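Local coordinates for intracellular growth locus, subunit C (Francisella tularensis subsp. tularensis, PDB 2QWU), which is of unknown biochemical function but is encoded in the Francisella pathogenicity island and probably supports growth of the bacterium inside host cells, at residues A67-T79 against P85-S97. The protein carries 2 engineered substitutions. Numbering follows the deposited sequence. Where two conformers were deposited one is given.
Engineered in segment 67-79: Met76 (natural residue Leu).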
ATOM      1  N   ALA A  67     -10.239  -2.899 -15.138  1.00 26.31           N
ATOM      2  CA  ALA A  67      -9.196  -2.802 -14.112  1.00 23.73           C
ATOM      3  C   ALA A  67      -9.510  -1.655 -13.180  1.00 23.82           C
ATOM      4  O   ALA A  67      -9.961  -0.571 -13.585  1.00 23.46           O
ATOM      5  CB  ALA A  67      -7.860  -2.552 -14.750  1.00 21.13           C
ATOM      6  N   THR A  68      -9.158  -1.837 -11.921  1.00 21.05           N
ATOM      7  CA  THR A  68      -9.458  -0.828 -10.918  1.00 21.22           C
ATOM      8  C   THR A  68      -8.248  -0.458 -10.117  1.00 20.50           C
ATOM      9  O   THR A  68      -8.273   0.511  -9.344  1.00 19.29           O
ATOM     10  CB  THR A  68     -10.520  -1.358  -9.901  1.00 22.12           C
ATOM     11  OG1 THR A  68     -10.076  -2.604  -9.352  1.00 23.41           O
ATOM     12  CG2 THR A  68     -11.860  -1.605 -10.593  1.00 25.00           C
ATOM     13  N   ALA A  69      -7.179  -1.239 -10.254  1.00 19.52           N
ATOM     14  CA  ALA A  69      -6.005  -0.952  -9.435  1.00 18.72           C
ATOM     15  C   ALA A  69      -4.680  -1.089 -10.179  1.00 16.66           C
ATOM     16  O   ALA A  69      -4.575  -1.930 -11.060  1.00 17.74           O
ATOM     17  CB  ALA A  69      -5.974  -1.933  -8.241  1.00 19.79           C
ATOM     18  N   ALA A  70      -3.734  -0.214  -9.840  1.00 15.78           N
ATOM     19  CA  ALA A  70      -2.372  -0.295 -10.363  1.00 15.58           C
ATOM     20  C   ALA A  70      -1.535  -1.179  -9.385  1.00 15.68           C
ATOM     21  O   ALA A  70      -0.504  -1.750  -9.776  1.00 16.12           O
ATOM     22  CB  ALA A  70      -1.759   1.126 -10.451  1.00 16.45           C
ATOM     23  N   ALA A  71      -1.964  -1.266  -8.124  1.00 14.37           N
ATOM     24  CA  ALA A  71      -1.207  -2.058  -7.137  1.00 15.92           C
ATOM     25  C   ALA A  71      -2.069  -2.402  -5.964  1.00 16.87           C
ATOM     26  O   ALA A  71      -3.033  -1.684  -5.674  1.00 16.55           O
ATOM     27  CB  ALA A  71      -0.008  -1.263  -6.606  1.00 15.39           C
ATOM     28  N   SER A  72      -1.748  -3.514  -5.293  1.00 13.80           N
ATOM     29  CA  SER A  72      -2.421  -3.846  -4.059  1.00 15.54           C
ATOM     30  C   SER A  72      -1.412  -3.415  -2.976  1.00 17.18           C
ATOM     31  O   SER A  72      -0.192  -3.266  -3.253  1.00 16.74           O
ATOM     32  CB  SER A  72      -2.636  -5.355  -3.923  1.00 17.50           C
ATOM     33  OG  SER A  72      -1.355  -5.998  -3.936  1.00 18.99           O
ATOM     34  N   VAL A  73      -1.930  -3.122  -1.787  1.00 14.67           N
ATOM     35  CA  VAL A  73      -1.036  -2.855  -0.642  1.00 16.13           C
ATOM     36  C   VAL A  73      -1.224  -4.089   0.245  1.00 17.51           C
ATOM     37  O   VAL A  73      -2.322  -4.312   0.775  1.00 17.15           O
ATOM     38  CB  VAL A  73      -1.419  -1.594   0.133  1.00 18.75           C
ATOM     39  CG1 VAL A  73      -0.468  -1.426   1.293  1.00 20.89           C
ATOM     40  CG2 VAL A  73      -1.324  -0.389  -0.790  1.00 17.71           C
ATOM     41  N   ILE A  74      -0.175  -4.901   0.351  1.00 16.02           N
ATOM     42  CA  ILE A  74      -0.203  -6.175   1.098  1.00 18.03           C
ATOM     43  C   ILE A  74       0.216  -6.017   2.556  1.00 19.95           C
ATOM     44  O   ILE A  74      -0.327  -6.702   3.437  1.00 18.84           O
ATOM     45  CB  ILE A  74       0.727  -7.217   0.393  1.00 20.06           C
ATOM     46  CG1 ILE A  74       0.167  -7.535  -1.000  1.00 21.37           C
ATOM     47  CG2 ILE A  74       0.822  -8.490   1.147  1.00 20.09           C
ATOM     48  CD1 ILE A  74       1.253  -8.108  -1.949  1.00 22.12           C
ATOM     49  N   ARG A  75       1.186  -5.134   2.798  1.00 18.47           N
ATOM     50  CA  ARG A  75       1.624  -4.874   4.159  1.00 21.55           C
ATOM     51  C   ARG A  75       2.120  -3.479   4.255  1.00 19.65           C
ATOM     52  O   ARG A  75       2.654  -2.906   3.278  1.00 18.52           O
ATOM     53  CB  ARG A  75       2.777  -5.785   4.561  1.00 22.28           C
ATOM     54  CG  ARG A  75       2.576  -7.169   4.155  1.00 30.23           C
ATOM     55  CD  ARG A  75       3.856  -7.986   4.362  1.00 34.41           C
ATOM     56  NE  ARG A  75       4.267  -8.058   5.759  1.00 36.02           N
ATOM     57  CZ  ARG A  75       4.360  -9.202   6.454  1.00 37.77           C
ATOM     58  NH1 ARG A  75       4.057 -10.383   5.907  1.00 36.87           N
ATOM     59  NH2 ARG A  75       4.813  -9.165   7.696  1.00 36.59           N
HETATM   60  N   MSE A  76       1.912  -2.912   5.432  1.00 18.41           N
HETATM   61  CA  MSE A  76       2.436  -1.597   5.657  1.00 20.34           C
HETATM   62  C   MSE A  76       2.714  -1.454   7.125  1.00 20.30           C
HETATM   63  O   MSE A  76       1.948  -1.951   7.941  1.00 20.31           O
HETATM   64  CB  MSE A  76       1.465  -0.504   5.236  1.00 21.20           C
HETATM   65  CG  MSE A  76       2.153   0.807   5.181  1.00 24.48           C
HETATM   66 SE   MSE A  76       1.064   2.037   4.371  1.00 21.38          SE
HETATM   67  CE  MSE A  76       2.213   3.426   4.441  1.00 26.16           C
ATOM     68  N   SER A  77       3.819  -0.785   7.451  1.00 18.11           N
ATOM     69  CA  SER A  77       4.189  -0.541   8.847  1.00 19.33           C
ATOM     70  C   SER A  77       4.618   0.914   8.969  1.00 18.00           C
ATOM     71  O   SER A  77       5.422   1.433   8.189  1.00 17.46           O
ATOM     72  CB  SER A  77       5.298  -1.520   9.267  1.00 23.72           C
ATOM     73  OG  SER A  77       5.775  -1.218  10.579  1.00 28.78           O
ATOM     74  N   ILE A  78       3.994   1.616   9.888  1.00 16.98           N
ATOM     75  CA  ILE A  78       4.324   2.995  10.120  1.00 17.72           C
ATOM     76  C   ILE A  78       4.619   3.214  11.597  1.00 18.62           C
ATOM     77  O   ILE A  78       3.763   2.957  12.468  1.00 20.83           O
ATOM     78  CB  ILE A  78       3.167   3.926   9.742  1.00 18.36           C
ATOM     79  CG1 ILE A  78       2.730   3.650   8.305  1.00 21.25           C
ATOM     80  CG2 ILE A  78       3.617   5.385   9.974  1.00 19.46           C
ATOM     81  CD1 ILE A  78       1.467   4.350   7.936  1.00 28.09           C
ATOM     82  N   THR A  79       5.832   3.648  11.882  1.00 19.80           N
ATOM     83  CA  THR A  79       6.195   3.957  13.269  1.00 20.75           C
ATOM     84  C   THR A  79       6.283   5.474  13.368  1.00 20.73           C
ATOM     85  O   THR A  79       7.172   6.082  12.759  1.00 19.68           O
ATOM     86  CB  THR A  79       7.505   3.315  13.612  1.00 21.86           C
ATOM     87  OG1 THR A  79       7.343   1.904  13.442  1.00 23.01           O
ATOM     88  CG2 THR A  79       7.902   3.630  15.083  1.00 22.63           C
ATOM     89  N   PRO A  85       8.198   9.860  10.294  1.00 21.87           N
ATOM     90  CA  PRO A  85       7.958   8.446  10.630  1.00 20.33           C
ATOM     91  C   PRO A  85       8.916   7.537   9.892  1.00 21.34           C
ATOM     92  O   PRO A  85       9.653   8.002   9.031  1.00 22.96           O
ATOM     93  CB  PRO A  85       6.542   8.220  10.146  1.00 20.06           C
ATOM     94  CG  PRO A  85       6.482   9.117   8.920  1.00 20.90           C
ATOM     95  CD  PRO A  85       7.106  10.401   9.458  1.00 21.67           C
ATOM     96  N   THR A  86       8.939   6.254  10.253  1.00 20.60           N
ATOM     97  CA  THR A  86       9.774   5.274   9.534  1.00 20.34           C
ATOM     98  C   THR A  86       8.732   4.335   8.991  1.00 19.07           C
ATOM     99  O   THR A  86       7.844   3.920   9.723  1.00 18.89           O
ATOM    100  CB  THR A  86      10.774   4.529  10.439  0.50 21.73           C
ATOM    101  OG1 THR A  86      11.790   5.454  10.886  0.50 24.61           O
ATOM    102  CG2 THR A  86      11.447   3.441   9.666  0.50 23.40           C
ATOM    103  N   ILE A  87       8.845   4.027   7.705  1.00 17.06           N
ATOM    104  CA  ILE A  87       7.809   3.260   7.033  1.00 18.09           C
ATOM    105  C   ILE A  87       8.347   2.169   6.147  1.00 17.34           C
ATOM    106  O   ILE A  87       9.370   2.343   5.467  1.00 18.69           O
ATOM    107  CB  ILE A  87       6.959   4.274   6.138  1.00 16.85           C
ATOM    108  CG1 ILE A  87       6.238   5.262   7.062  1.00 19.32           C
ATOM    109  CG2 ILE A  87       5.963   3.560   5.259  1.00 15.50           C
ATOM    110  CD1 ILE A  87       5.534   6.375   6.249  1.00 18.57           C
ATOM    111  N   SER A  88       7.649   1.040   6.143  1.00 17.68           N
ATOM    112  CA  SER A  88       7.973  -0.041   5.205  1.00 17.24           C
ATOM    113  C   SER A  88       6.643  -0.371   4.534  1.00 17.01           C
ATOM    114  O   SER A  88       5.583  -0.193   5.120  1.00 17.95           O
ATOM    115  CB  SER A  88       8.594  -1.279   5.908  1.00 20.80           C
ATOM    116  OG  SER A  88       7.712  -1.818   6.857  1.00 29.33           O
ATOM    117  N   ILE A  89       6.698  -0.795   3.279  1.00 16.02           N
ATOM    118  CA  ILE A  89       5.481  -1.133   2.551  1.00 16.44           C
ATOM    119  C   ILE A  89       5.739  -2.265   1.592  1.00 16.27           C
ATOM    120  O   ILE A  89       6.836  -2.420   1.061  1.00 18.72           O
ATOM    121  CB  ILE A  89       4.918   0.154   1.802  1.00 18.25           C
ATOM    122  CG1 ILE A  89       3.512  -0.130   1.245  1.00 18.63           C
ATOM    123  CG2 ILE A  89       5.843   0.559   0.600  1.00 17.19           C
ATOM    124  CD1 ILE A  89       2.875   1.180   0.730  1.00 20.70           C
ATOM    125  N   THR A  90       4.719  -3.078   1.371  1.00 14.50           N
ATOM    126  CA  THR A  90       4.796  -4.199   0.430  1.00 14.98           C
ATOM    127  C   THR A  90       3.626  -4.054  -0.537  1.00 15.46           C
ATOM    128  O   THR A  90       2.481  -3.950  -0.102  1.00 15.26           O
ATOM    129  CB  THR A  90       4.701  -5.552   1.165  1.00 18.46           C
ATOM    130  OG1 THR A  90       5.839  -5.666   2.050  1.00 19.42           O
ATOM    131  CG2 THR A  90       4.824  -6.688   0.167  1.00 18.57           C
ATOM    132  N   LEU A  91       3.959  -3.954  -1.837  1.00 15.88           N
ATOM    133  CA  LEU A  91       2.952  -3.752  -2.876  1.00 15.86           C
ATOM    134  C   LEU A  91       2.922  -4.923  -3.846  1.00 17.45           C
ATOM    135  O   LEU A  91       3.950  -5.516  -4.108  1.00 19.00           O
ATOM    136  CB  LEU A  91       3.302  -2.456  -3.663  1.00 14.96           C
ATOM    137  CG  LEU A  91       3.412  -1.166  -2.843  1.00 18.42           C
ATOM    138  CD1 LEU A  91       4.300  -0.165  -3.517  1.00 24.29           C
ATOM    139  CD2 LEU A  91       2.037  -0.611  -2.697  1.00 24.56           C
ATOM    140  N   GLY A  92       1.741  -5.247  -4.373  1.00 14.95           N
ATOM    141  CA  GLY A  92       1.621  -6.305  -5.356  1.00 15.96           C
ATOM    142  C   GLY A  92       1.304  -5.626  -6.693  1.00 17.86           C
ATOM    143  O   GLY A  92       0.394  -4.816  -6.744  1.00 15.70           O
ATOM    144  N   VAL A  93       2.083  -5.911  -7.749  1.00 16.44           N
ATOM    145  CA  VAL A  93       1.813  -5.322  -9.048  1.00 16.83           C
ATOM    146  C   VAL A  93       1.792  -6.408 -10.112  1.00 18.09           C
ATOM    147  O   VAL A  93       2.357  -7.489  -9.937  1.00 17.11           O
ATOM    148  CB  VAL A  93       2.851  -4.227  -9.422  1.00 16.01           C
ATOM    149  CG1 VAL A  93       2.829  -3.115  -8.353  1.00 15.80           C
ATOM    150  CG2 VAL A  93       4.286  -4.852  -9.488  1.00 16.71           C
ATOM    151  N   LEU A  94       1.104  -6.139 -11.213  1.00 17.00           N
ATOM    152  CA  LEU A  94       1.075  -7.139 -12.310  1.00 17.61           C
ATOM    153  C   LEU A  94       1.933  -6.548 -13.452  1.00 18.26           C
ATOM    154  O   LEU A  94       1.561  -5.550 -14.082  1.00 18.61           O
ATOM    155  CB  LEU A  94      -0.371  -7.384 -12.750  1.00 18.36           C
ATOM    156  CG  LEU A  94      -0.555  -8.481 -13.786  1.00 25.70           C
ATOM    157  CD1 LEU A  94      -0.133  -9.865 -13.278  1.00 25.11           C
ATOM    158  CD2 LEU A  94      -2.102  -8.411 -14.096  1.00 26.22           C
ATOM    159  N   ILE A  95       3.119  -7.125 -13.677  1.00 17.81           N
ATOM    160  CA  ILE A  95       4.053  -6.582 -14.683  1.00 18.55           C
ATOM    161  C   ILE A  95       4.825  -7.676 -15.394  1.00 19.27           C
ATOM    162  O   ILE A  95       4.913  -8.815 -14.912  1.00 17.32           O
ATOM    163  CB  ILE A  95       5.118  -5.655 -14.009  1.00 19.63           C
ATOM    164  CG1 ILE A  95       5.866  -6.432 -12.898  1.00 17.66           C
ATOM    165  CG2 ILE A  95       4.421  -4.413 -13.397  1.00 19.37           C
ATOM    166  CD1 ILE A  95       6.989  -5.647 -12.198  1.00 19.78           C
ATOM    167  N   LYS A  96       5.407  -7.304 -16.533  1.00 21.13           N
ATOM    168  CA  LYS A  96       6.256  -8.231 -17.286  1.00 24.75           C
ATOM    169  C   LYS A  96       7.640  -8.220 -16.617  1.00 24.44           C
ATOM    170  O   LYS A  96       8.020  -7.270 -15.931  1.00 23.34           O
ATOM    171  CB  LYS A  96       6.360  -7.770 -18.752  1.00 26.86           C
ATOM    172  CG  LYS A  96       4.999  -7.819 -19.456  1.00 29.37           C
ATOM    173  CD  LYS A  96       5.050  -7.301 -20.886  1.00 32.63           C
ATOM    174  CE  LYS A  96       6.000  -8.136 -21.674  1.00 35.78           C
ATOM    175  NZ  LYS A  96       5.793  -8.037 -23.158  1.00 39.78           N
ATOM    176  N   SER A  97       8.392  -9.284 -16.832  1.00 26.85           N
ATOM    177  CA  SER A  97       9.717  -9.451 -16.274  1.00 28.66           C
ATOM    178  C   SER A  97      10.644  -8.306 -16.653  1.00 28.66           C
ATOM    179  O   SER A  97      11.442  -7.845 -15.836  1.00 30.73           O
ATOM    180  CB  SER A  97      10.295 -10.782 -16.782  1.00 29.94           C
ATOM    181  OG  SER A  97       9.277 -11.772 -16.806  1.00 36.79           O
TER
HETATM  182  O   HOH W   1      -0.094  -3.674 -11.648  1.00 17.31           O
HETATM  183  O   HOH W   2       7.688   1.092  10.717  1.00 31.27           O
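Thr90 O is gripped by two amides: Ile74 N comes in at 2.9 Å, tilted from the carbonyl plane, and Arg75 N adds a weak bond at 3.4 Å. Two residues thus face one, which makes this a classic beta bulge in the antiparallel hairpin of strands 71-79 and 86-96. Thr90 N answers through a 2.8 Å bond to Arg75 O. Beside the bulge, Arg75 CG stands anti to its carbonyl carbon (chi1 -44°), which lays the aliphatic stem alongside Thr90, with Arg75 CD 3.8 Å from Thr90 OG1. Ile74 CD1 reaches along the backbone to within 3.8 Å of Gly92 N. Gly92 pairs with Ser72 by two backbone bonds, and Ser72 OG lies 3.3 Å from Gly92 CA while hydrogen-bonded to Tyr175 OH of strand 173-184.

The face carrying Val73, Met76, Ile78, Ile87, Ile89 and Leu91 is apolar. The Val73 and Leu91 side chains lie side by side, CG2 against CD2, while Val73 crosses Ile89 at about a right angle. Met76, an engineered residue present as selenomethionine, runs out extended, with Met76 CE 3.8 Å from Ile87 CG2 and its SE near Ile89 CD1. Ile78 lies flush along Ile87. Toward the turn, a water bridges Ser77 OG, Thr79 OG1 (also hydrogen-bonded to Thr17 OG1) and Thr86 O; the last also takes a nearly straight bond from Thr79 N (3.0 Å, 178° at the hydrogen). Paired backbone bonds on both sides of the bulge thus hold the hairpin together within the larger antiparallel sheet, with a buried apolar face and a mixed one where hydroxyls and the Arg75 stem sit.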